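Local structure of 2-hydroxyisobutanoyl-CoA mutase large subunit (Aquincola tertiaricarbonis, 4R3U) at residues M131-M135 / T178-S182. The protein acts with its small cobalamin-binding partner subunit to isomerise 2-hydroxyisobutyryl-CoA and (S)-3-hydroxybutyryl-CoA, binding the acyl-CoA substrate. Residues are numbered along the deposited sequence.
Sequences MPTLM and TINPS. With 3KK (S-{(3R,5R,9R)-1-[(2R,3S,4R,5R)-5-(6-amino-9H-purin-9-yl)-4-hydroxy-3-(phosphonooxy)tetrahydrofuran-2-yl]-3,5,9-trihydroxy-8,8-dimethyl-3,5-dioxido-10,14-dioxo-2,4,6-trioxa-11,15-diaza-3lambda~5~,5lambda~5~-diphosphaheptadecan-17-yl} 2-hydroxy-2-methylpropanethioate), chain F.
This is a buried, water-bridged helix-to-loop contact among the βα loops of the mutase TIM barrel, where short helix 131-135 meets the loop after strand 175-178. M131 to L134 have phi/psi near -60/-45, and M135 N donates to M131 O (2.9 Å); L134 and I179 have the closest CA atoms, 6.1 Å apart. The carbonyls of T133 and L134 face the loop. S182, with chi1 p, sets its OG 2.9 Å from T133 O, within hydrogen-bonding range, while P181 CG lies 3.2 Å from L134 O. A water donates to L134 O (2.8 Å), accepts from N180 N (3.1 Å) and lies 2.5 Å from S182 OG. On the apolar side, I179, chi1 t, brings CD1 to 3.9 Å from T133 CG2 and 4.4 Å from L134 CD2. L134, m then t, also places CD2 3.3 Å from T178 O and touches cobalamin. T178, hydrogen-bonded to D128, has OG1 3.3 Å from C3P of 3KK, so the contact joins the cofactor and substrate sites. Strand 175-178 pairs with strands 125-128 and 206-208, helix 183-196 follows S182, and M553 of helix 553-564 packs against T133 and S182.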
ATOM      1  N   MET A 131      20.186  22.666 -10.986  1.00 23.36           N
ATOM      2  CA  MET A 131      21.560  22.299 -11.269  1.00 23.94           C
ATOM      3  C   MET A 131      22.547  23.420 -11.059  1.00 27.44           C
ATOM      4  O   MET A 131      23.524  23.168 -10.361  1.00 27.97           O
ATOM      5  CB  MET A 131      21.696  21.655 -12.656  1.00 26.48           C
ATOM      6  CG  MET A 131      20.961  20.339 -12.805  1.00 28.25           C
ATOM      7  SD  MET A 131      21.087  19.240 -11.367  1.00 30.73           S
ATOM      8  CE  MET A 131      22.772  18.740 -11.386  1.00 27.14           C
ATOM      9  N   PRO A 132      22.325  24.667 -11.565  1.00 22.25           N
ATOM     10  CA  PRO A 132      23.306  25.745 -11.288  1.00 21.79           C
ATOM     11  C   PRO A 132      23.618  25.896  -9.789  1.00 29.06           C
ATOM     12  O   PRO A 132      24.790  25.866  -9.396  1.00 31.71           O
ATOM     13  CB  PRO A 132      22.641  26.994 -11.882  1.00 22.38           C
ATOM     14  CG  PRO A 132      21.796  26.460 -12.979  1.00 26.71           C
ATOM     15  CD  PRO A 132      21.256  25.145 -12.472  1.00 21.90           C
ATOM     16  N   THR A 133      22.569  25.958  -8.952  1.00 23.46           N
ATOM     17  CA  THR A 133      22.640  26.096  -7.496  1.00 23.20           C
ATOM     18  C   THR A 133      23.377  24.922  -6.843  1.00 26.78           C
ATOM     19  O   THR A 133      24.224  25.130  -5.973  1.00 27.10           O
ATOM     20  CB  THR A 133      21.216  26.338  -6.941  1.00 26.95           C
ATOM     21  OG1 THR A 133      20.667  27.480  -7.596  1.00 24.85           O
ATOM     22  CG2 THR A 133      21.174  26.537  -5.431  1.00 23.28           C
ATOM     23  N   LEU A 134      23.048  23.691  -7.276  1.00 23.27           N
ATOM     24  CA  LEU A 134      23.659  22.444  -6.793  1.00 21.97           C
ATOM     25  C   LEU A 134      25.157  22.388  -7.128  1.00 27.67           C
ATOM     26  O   LEU A 134      25.966  21.915  -6.319  1.00 28.08           O
ATOM     27  CB  LEU A 134      22.933  21.233  -7.390  1.00 20.23           C
ATOM     28  CG  LEU A 134      21.512  20.929  -6.837  1.00 22.12           C
ATOM     29  CD1 LEU A 134      20.830  19.827  -7.659  1.00 20.60           C
ATOM     30  CD2 LEU A 134      21.532  20.597  -5.342  1.00 20.29           C
ATOM     31  N   MET A 135      25.508  22.907  -8.312  1.00 23.70           N
ATOM     32  CA  MET A 135      26.852  22.928  -8.876  1.00 22.73           C
ATOM     33  C   MET A 135      27.679  24.175  -8.513  1.00 27.58           C
ATOM     34  O   MET A 135      28.837  24.262  -8.897  1.00 27.54           O
ATOM     35  CB  MET A 135      26.787  22.676 -10.406  1.00 23.89           C
ATOM     36  CG  MET A 135      26.170  21.344 -10.789  1.00 25.14           C
ATOM     37  SD  MET A 135      26.775  19.925  -9.843  1.00 28.43           S
ATOM     38  CE  MET A 135      28.381  19.534 -10.635  1.00 24.00           C
ATOM     39  N   THR A 178      18.077  20.402   0.235  1.00 22.27           N
ATOM     40  CA  THR A 178      18.807  19.323  -0.453  1.00 21.57           C
ATOM     41  C   THR A 178      19.958  19.987  -1.232  1.00 26.55           C
ATOM     42  O   THR A 178      19.923  20.096  -2.463  1.00 26.81           O
ATOM     43  CB  THR A 178      17.894  18.541  -1.343  1.00 20.33           C
ATOM     44  OG1 THR A 178      16.797  18.108  -0.566  1.00 20.09           O
ATOM     45  CG2 THR A 178      18.584  17.375  -2.004  1.00 18.32           C
ATOM     46  N   ILE A 179      20.947  20.459  -0.482  1.00 23.23           N
ATOM     47  CA  ILE A 179      22.070  21.197  -1.002  1.00 23.54           C
ATOM     48  C   ILE A 179      23.362  20.481  -0.570  1.00 27.52           C
ATOM     49  O   ILE A 179      23.417  19.924   0.520  1.00 27.62           O
ATOM     50  CB  ILE A 179      21.956  22.704  -0.584  1.00 26.75           C
ATOM     51  CG1 ILE A 179      22.927  23.627  -1.387  1.00 26.30           C
ATOM     52  CG2 ILE A 179      22.064  22.898   0.936  1.00 27.53           C
ATOM     53  CD1 ILE A 179      22.440  24.030  -2.763  1.00 21.15           C
ATOM     54  N   ASN A 180      24.343  20.411  -1.467  1.00 23.28           N
ATOM     55  CA  ASN A 180      25.550  19.646  -1.198  1.00 23.71           C
ATOM     56  C   ASN A 180      26.907  20.395  -1.266  1.00 29.68           C
ATOM     57  O   ASN A 180      27.292  20.938  -0.230  1.00 30.08           O
ATOM     58  CB  ASN A 180      25.517  18.286  -1.913  1.00 18.23           C
ATOM     59  CG  ASN A 180      24.354  17.443  -1.463  1.00 25.77           C
ATOM     60  OD1 ASN A 180      24.386  16.855  -0.396  1.00 17.25           O
ATOM     61  ND2 ASN A 180      23.279  17.397  -2.249  1.00 22.18           N
ATOM     62  N   PRO A 181      27.661  20.480  -2.403  1.00 24.81           N
ATOM     63  CA  PRO A 181      28.947  21.204  -2.353  1.00 23.85           C
ATOM     64  C   PRO A 181      28.844  22.687  -1.961  1.00 28.79           C
ATOM     65  O   PRO A 181      29.819  23.258  -1.452  1.00 29.97           O
ATOM     66  CB  PRO A 181      29.526  20.996  -3.759  1.00 24.88           C
ATOM     67  CG  PRO A 181      28.383  20.639  -4.614  1.00 28.39           C
ATOM     68  CD  PRO A 181      27.423  19.910  -3.749  1.00 23.97           C
ATOM     69  N   SER A 182      27.681  23.308  -2.196  1.00 25.34           N
ATOM     70  CA  SER A 182      27.438  24.717  -1.867  1.00 26.91           C
ATOM     71  C   SER A 182      26.488  24.838  -0.650  1.00 34.02           C
ATOM     72  O   SER A 182      25.880  25.896  -0.429  1.00 35.26           O
ATOM     73  CB  SER A 182      26.885  25.459  -3.077  1.00 29.57           C
ATOM     74  OG  SER A 182      25.705  24.828  -3.548  1.00 37.25           O
TER
HETATM   75  C4  3KK F 802      17.971  14.728  -4.738  0.50  6.91           C
HETATM   76  C3  3KK F 802      16.836  14.202  -3.865  0.50 12.48           C
HETATM   77  C2  3KK F 802      16.531  12.746  -4.214  0.50 14.70           C
HETATM   78  O3  3KK F 802      15.692  14.992  -4.136  0.50 11.40           O
HETATM   79  C1  3KK F 802      17.154  14.302  -2.367  0.50 19.36           C
HETATM   80  O1  3KK F 802      18.266  14.031  -1.907  0.50 19.20           O
HETATM   81  S1P 3KK F 802      15.780  14.831  -1.401  0.50 26.37           S
HETATM   82  C2P 3KK F 802      16.455  14.899   0.283  0.50 22.78           C
HETATM   83  C3P 3KK F 802      15.491  15.609   1.200  0.50 22.35           C
HETATM   84  N4P 3KK F 802      16.033  15.552   2.551  0.50 20.57           N
HETATM   85  C5P 3KK F 802      15.259  15.659   3.635  0.50 21.79           C
HETATM   86  O5P 3KK F 802      14.036  15.829   3.606  0.50 21.65           O
HETATM   87  C6P 3KK F 802      16.047  15.550   4.944  0.50 24.04           C
HETATM   88  C7P 3KK F 802      15.177  15.806   6.166  0.50 26.92           C
HETATM   89  N8P 3KK F 802      15.952  15.593   7.394  0.50 28.88           N
HETATM   90  C9P 3KK F 802      15.463  15.944   8.593  0.50 28.49           C
HETATM   91  O9P 3KK F 802      14.364  16.483   8.728  0.50 29.02           O
HETATM   92  CAP 3KK F 802      16.415  15.740   9.807  0.50 27.59           C
HETATM   93  OAP 3KK F 802      17.791  16.017   9.470  0.50 27.43           O
HETATM   94  CBP 3KK F 802      16.207  14.433  10.646  0.50 27.99           C
HETATM   95  CDP 3KK F 802      17.052  14.494  11.927  0.50 26.17           C
HETATM   96  CEP 3KK F 802      16.631  13.185   9.863  0.50 28.00           C
HETATM   97  CCP 3KK F 802      14.737  14.284  11.095  0.50 29.25           C
HETATM   98  O6A 3KK F 802      14.329  15.502  11.742  0.50 28.82           O
HETATM   99  P2A 3KK F 802      12.827  15.933  11.994  0.50 29.74           P
HETATM  100  O4A 3KK F 802      12.023  15.663  10.794  0.50 28.43           O
HETATM  101  O5A 3KK F 802      12.852  17.312  12.540  0.50 33.02           O
HETATM  102  O3A 3KK F 802      12.398  14.853  13.128  0.50 33.55           O
HETATM  103  P1A 3KK F 802      12.958  14.743  14.668  0.50 33.76           P
HETATM  104  O1A 3KK F 802      14.242  15.467  14.864  0.50 34.58           O
HETATM  105  O2A 3KK F 802      12.891  13.323  15.050  0.50 32.48           O
HETATM  106  O5B 3KK F 802      11.716  15.519  15.383  0.50 33.39           O
HETATM  107  C5B 3KK F 802      11.698  16.942  15.633  0.50 34.44           C
HETATM  108  C4B 3KK F 802      11.620  17.212  17.147  0.50 36.96           C
HETATM  109  O4B 3KK F 802      10.600  16.392  17.795  0.50 38.51           O
HETATM  110  C3B 3KK F 802      12.942  16.885  17.832  0.50 38.73           C
HETATM  111  O3B 3KK F 802      13.160  17.865  18.877  0.50 44.84           O
HETATM  112  P3B 3KK F 802      14.319  18.988  18.813  0.50 43.89           P
HETATM  113  O8A 3KK F 802      15.551  18.172  18.733  0.50 39.49           O
HETATM  114  O7A 3KK F 802      13.966  19.763  17.605  0.50 45.33           O
HETATM  115  O9A 3KK F 802      14.111  19.709  20.093  0.50 47.76           O
HETATM  116  C2B 3KK F 802      12.702  15.508  18.424  0.50 35.54           C
HETATM  117  O2B 3KK F 802      13.535  15.260  19.563  0.50 35.58           O
HETATM  118  C1B 3KK F 802      11.236  15.576  18.802  0.50 38.06           C
HETATM  119  N9A 3KK F 802      10.585  14.232  18.811  0.50 42.50           N
HETATM  120  C8A 3KK F 802      10.384  13.393  17.797  0.50 42.80           C
HETATM  121  N7A 3KK F 802       9.774  12.310  18.268  0.50 44.40           N
HETATM  122  C5A 3KK F 802       9.569  12.479  19.580  0.50 46.16           C
HETATM  123  C4A 3KK F 802      10.072  13.686  19.913  0.50 45.41           C
HETATM  124  N3A 3KK F 802      10.013  14.148  21.189  0.50 44.89           N
HETATM  125  C2A 3KK F 802       9.403  13.374  22.202  0.50 45.91           C
HETATM  126  N1A 3KK F 802       8.883  12.112  21.802  0.50 46.88           N
HETATM  127  C6A 3KK F 802       8.994  11.700  20.521  0.50 45.41           C
HETATM  128  N6A 3KK F 802       8.515  10.517  20.135  0.50 43.70           N
HETATM  129  O   HOH W   1      25.177  22.362  -3.694  1.00 24.10           O